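Local coordinates for protein SPD1 nuclease (Streptococcus pyogenes, PDB 2XGR) that probably hydrolyses DNA outside the cell as a prophage-encoded, metal-dependent endonuclease of the His-Me finger clan, at residues 152-157 against 163-168. Sequence-based numbering, arbitrary orientation.
Sequences ANDSNP and YENRLD
Arg166 and Tyr163 reach from helix 160-173 to two backbone carbonyls of the loop that precedes it. Arg166 NH1 donates to Asp154 O at 2.7 Å, meeting the oxygen almost head-on (C=O...N angle 161°), with the acceptor tilted slightly from the guanidinium plane. The side chain runs extended from CG to NE, which carries the guanidinium along the helix flank to the loop; NH1 also donates to Tyr162 O, and Tyr162 adds a cation-pi contact. Tyr163 OH gives its proton to Pro157 O at 2.6 Å, on a lone pair in the carbonyl plane and in the plane of the phenol ring. The same hydroxyl lies 3.6 Å from Pro157 CB, at one edge of the proline ring.

The loop folds as a type I beta turn from Asn153 to Asn156, which holds the first of these carbonyls and ends just before Pro157, and Asn153 OD1 closes an Asx turn by accepting from Ser155 N (3.1 Å). In the endonuclease domain this turn lies in the loop that leads from helix 142-146 into helix 160-173, whose Tyr163 and Leu167 pack on strand 196-204 of the large antiparallel sheet.

One water joins Asp154 OD1, Ser155 OG and Arg166 NH2, linking carboxylate and guanidinium, which do not touch each other directly; their opposite charges may still attract. The other carboxylate oxygen, OD2, is hydrogen-bonded to Tyr35 OH. Asp154 and Asn165 meet side chain to side chain, their carboxylate and amide planes 89° apart.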
ATOM      1  N   ALA A 152      16.922   1.495  -3.079  1.00 12.30           N
ATOM      2  CA  ALA A 152      15.614   0.822  -3.233  1.00 12.67           C
ATOM      3  C   ALA A 152      15.896  -0.671  -3.492  1.00 13.10           C
ATOM      4  O   ALA A 152      16.861  -1.022  -4.194  1.00 12.42           O
ATOM      5  CB  ALA A 152      14.860   1.410  -4.378  1.00 12.79           C
ATOM      6  N   ASN A 153      15.124  -1.565  -2.863  1.00  9.17           N
ATOM      7  CA  ASN A 153      15.299  -2.959  -3.060  1.00  8.09           C
ATOM      8  C   ASN A 153      13.926  -3.593  -3.174  1.00  8.40           C
ATOM      9  O   ASN A 153      13.292  -3.907  -2.129  1.00  8.31           O
ATOM     10  CB  ASN A 153      16.093  -3.603  -1.897  1.00  9.35           C
ATOM     11  CG  ASN A 153      16.378  -5.053  -2.136  1.00 10.98           C
ATOM     12  OD1 ASN A 153      15.974  -5.621  -3.163  1.00 13.28           O
ATOM     13  ND2 ASN A 153      17.110  -5.681  -1.201  1.00 12.43           N
ATOM     14  N   ASP A 154      13.432  -3.748  -4.388  1.00  8.56           N
ATOM     15  CA  ASP A 154      12.059  -4.302  -4.532  1.00  9.41           C
ATOM     16  C   ASP A 154      12.012  -5.836  -4.340  1.00  9.93           C
ATOM     17  O   ASP A 154      10.964  -6.410  -4.449  1.00 11.18           O
ATOM     18  CB  ASP A 154      11.388  -3.877  -5.861  1.00 10.37           C
ATOM     19  CG  ASP A 154      11.990  -4.566  -7.079  1.00 16.28           C
ATOM     20  OD1 ASP A 154      12.930  -5.414  -6.931  1.00 15.19           O
ATOM     21  OD2 ASP A 154      11.530  -4.209  -8.198  1.00 16.60           O
ATOM     22  N   SER A 155      13.160  -6.471  -4.025  1.00  8.52           N
ATOM     23  CA  SER A 155      13.190  -7.876  -3.597  0.50  9.95           C
ATOM     24  C   SER A 155      12.883  -8.094  -2.121  1.00  9.90           C
ATOM     25  O   SER A 155      12.703  -9.242  -1.686  1.00 10.42           O
ATOM     26  CB  SER A 155      14.551  -8.522  -3.913  0.50 12.09           C
ATOM     27  OG  SER A 155      14.917  -8.295  -5.269  0.50 13.59           O
ATOM     28  N   ASN A 156      12.912  -7.033  -1.342  1.00 10.84           N
ATOM     29  CA  ASN A 156      12.878  -7.169   0.119  1.00 10.15           C
ATOM     30  C   ASN A 156      11.387  -7.168   0.569  1.00  9.63           C
ATOM     31  O   ASN A 156      10.736  -6.131   0.494  1.00 10.98           O
ATOM     32  CB  ASN A 156      13.589  -5.989   0.778  1.00  9.87           C
ATOM     33  CG  ASN A 156      13.600  -6.086   2.280  1.00 11.73           C
ATOM     34  OD1 ASN A 156      12.997  -6.987   2.863  1.00 11.49           O
ATOM     35  ND2 ASN A 156      14.306  -5.174   2.920  1.00  9.53           N
ATOM     36  N   PRO A 157      10.846  -8.333   1.019  1.00  9.45           N
ATOM     37  CA  PRO A 157       9.404  -8.333   1.404  1.00  9.86           C
ATOM     38  C   PRO A 157       9.072  -7.653   2.724  1.00  8.69           C
ATOM     39  O   PRO A 157       7.892  -7.694   3.157  1.00  9.51           O
ATOM     40  CB  PRO A 157       9.035  -9.843   1.411  1.00  8.33           C
ATOM     41  CG  PRO A 157      10.330 -10.477   1.959  1.00 12.56           C
ATOM     42  CD  PRO A 157      11.492  -9.630   1.342  1.00 10.28           C
ATOM     43  N   TYR A 163       5.777  -4.949  -2.662  1.00  5.92           N
ATOM     44  CA  TYR A 163       4.354  -5.296  -2.923  1.00  4.91           C
ATOM     45  C   TYR A 163       3.799  -4.387  -4.039  1.00  4.48           C
ATOM     46  O   TYR A 163       3.105  -4.850  -4.962  1.00  6.47           O
ATOM     47  CB  TYR A 163       3.498  -5.074  -1.638  1.00  6.74           C
ATOM     48  CG  TYR A 163       3.987  -6.039  -0.577  1.00  5.04           C
ATOM     49  CD1 TYR A 163       3.506  -7.358  -0.512  1.00  7.32           C
ATOM     50  CD2 TYR A 163       5.022  -5.646   0.239  1.00  3.77           C
ATOM     51  CE1 TYR A 163       4.083  -8.283   0.383  1.00  7.52           C
ATOM     52  CE2 TYR A 163       5.610  -6.567   1.190  1.00  5.31           C
ATOM     53  CZ  TYR A 163       5.110  -7.885   1.240  1.00  5.88           C
ATOM     54  OH  TYR A 163       5.733  -8.740   2.121  1.00  6.49           O
ATOM     55  N   GLU A 164       4.057  -3.079  -3.944  1.00  5.57           N
ATOM     56  CA  GLU A 164       3.493  -2.141  -4.921  1.00  5.81           C
ATOM     57  C   GLU A 164       4.043  -2.366  -6.339  1.00  4.80           C
ATOM     58  O   GLU A 164       3.276  -2.339  -7.277  1.00  5.87           O
ATOM     59  CB  GLU A 164       3.772  -0.702  -4.478  1.00  4.31           C
ATOM     60  CG  GLU A 164       2.881  -0.361  -3.236  1.00  6.16           C
ATOM     61  CD  GLU A 164       2.977   1.126  -2.845  1.00  5.39           C
ATOM     62  OE1 GLU A 164       2.056   1.543  -2.093  1.00  6.23           O
ATOM     63  OE2 GLU A 164       3.931   1.827  -3.287  1.00  8.15           O
ATOM     64  N   ASN A 165       5.334  -2.673  -6.497  1.00  5.87           N
ATOM     65  CA  ASN A 165       5.845  -2.974  -7.831  1.00  6.94           C
ATOM     66  C   ASN A 165       5.181  -4.228  -8.412  1.00  7.63           C
ATOM     67  O   ASN A 165       4.916  -4.322  -9.628  1.00  8.69           O
ATOM     68  CB  ASN A 165       7.390  -3.166  -7.830  1.00  6.21           C
ATOM     69  CG  ASN A 165       8.171  -1.828  -7.926  1.00  8.36           C
ATOM     70  OD1 ASN A 165       9.446  -1.796  -8.041  1.00 13.48           O
ATOM     71  ND2 ASN A 165       7.448  -0.742  -7.872  1.00  4.53           N
ATOM     72  N   ARG A 166       4.933  -5.204  -7.571  1.00  6.96           N
ATOM     73  CA  ARG A 166       4.307  -6.416  -8.102  1.00  8.12           C
ATOM     74  C   ARG A 166       2.851  -6.179  -8.426  1.00  8.54           C
ATOM     75  O   ARG A 166       2.367  -6.723  -9.434  1.00  7.66           O
ATOM     76  CB  ARG A 166       4.503  -7.550  -7.104  1.00  8.21           C
ATOM     77  CG  ARG A 166       5.954  -8.068  -7.105  1.00  6.08           C
ATOM     78  CD  ARG A 166       6.238  -9.022  -5.977  1.00  7.51           C
ATOM     79  NE  ARG A 166       7.618  -9.586  -6.151  1.00  9.09           N
ATOM     80  CZ  ARG A 166       8.744  -8.874  -5.991  1.00 11.72           C
ATOM     81  NH1 ARG A 166       8.772  -7.606  -5.587  1.00 10.09           N
ATOM     82  NH2 ARG A 166       9.927  -9.456  -6.207  1.00 11.31           N
ATOM     83  N   LEU A 167       2.141  -5.399  -7.585  1.00  6.69           N
ATOM     84  CA  LEU A 167       0.762  -5.016  -7.894  1.00  6.23           C
ATOM     85  C   LEU A 167       0.690  -4.208  -9.226  1.00  8.00           C
ATOM     86  O   LEU A 167      -0.234  -4.419 -10.062  1.00  8.09           O
ATOM     87  CB  LEU A 167       0.197  -4.187  -6.732  1.00  6.15           C
ATOM     88  CG  LEU A 167      -0.120  -5.036  -5.483  1.00  6.46           C
ATOM     89  CD1 LEU A 167      -0.417  -4.014  -4.360  1.00  8.14           C
ATOM     90  CD2 LEU A 167      -1.318  -5.975  -5.846  1.00  6.01           C
ATOM     91  N   ASP A 168       1.701  -3.365  -9.434  1.00  5.58           N
ATOM     92  CA  ASP A 168       1.803  -2.552 -10.690  1.00  7.15           C
ATOM     93  C   ASP A 168       1.987  -3.499 -11.885  1.00  7.74           C
ATOM     94  O   ASP A 168       1.312  -3.365 -12.901  1.00  8.40           O
ATOM     95  CB  ASP A 168       3.002  -1.610 -10.534  1.00  7.84           C
ATOM     96  CG  ASP A 168       3.293  -0.827 -11.783  1.00 16.51           C
ATOM     97  OD1 ASP A 168       2.374  -0.198 -12.278  1.00 15.75           O
ATOM     98  OD2 ASP A 168       4.466  -0.779 -12.186  1.00 18.17           O
TER
HETATM   99  O   HOH W   1      12.472  -8.266  -7.009  1.00 15.53           O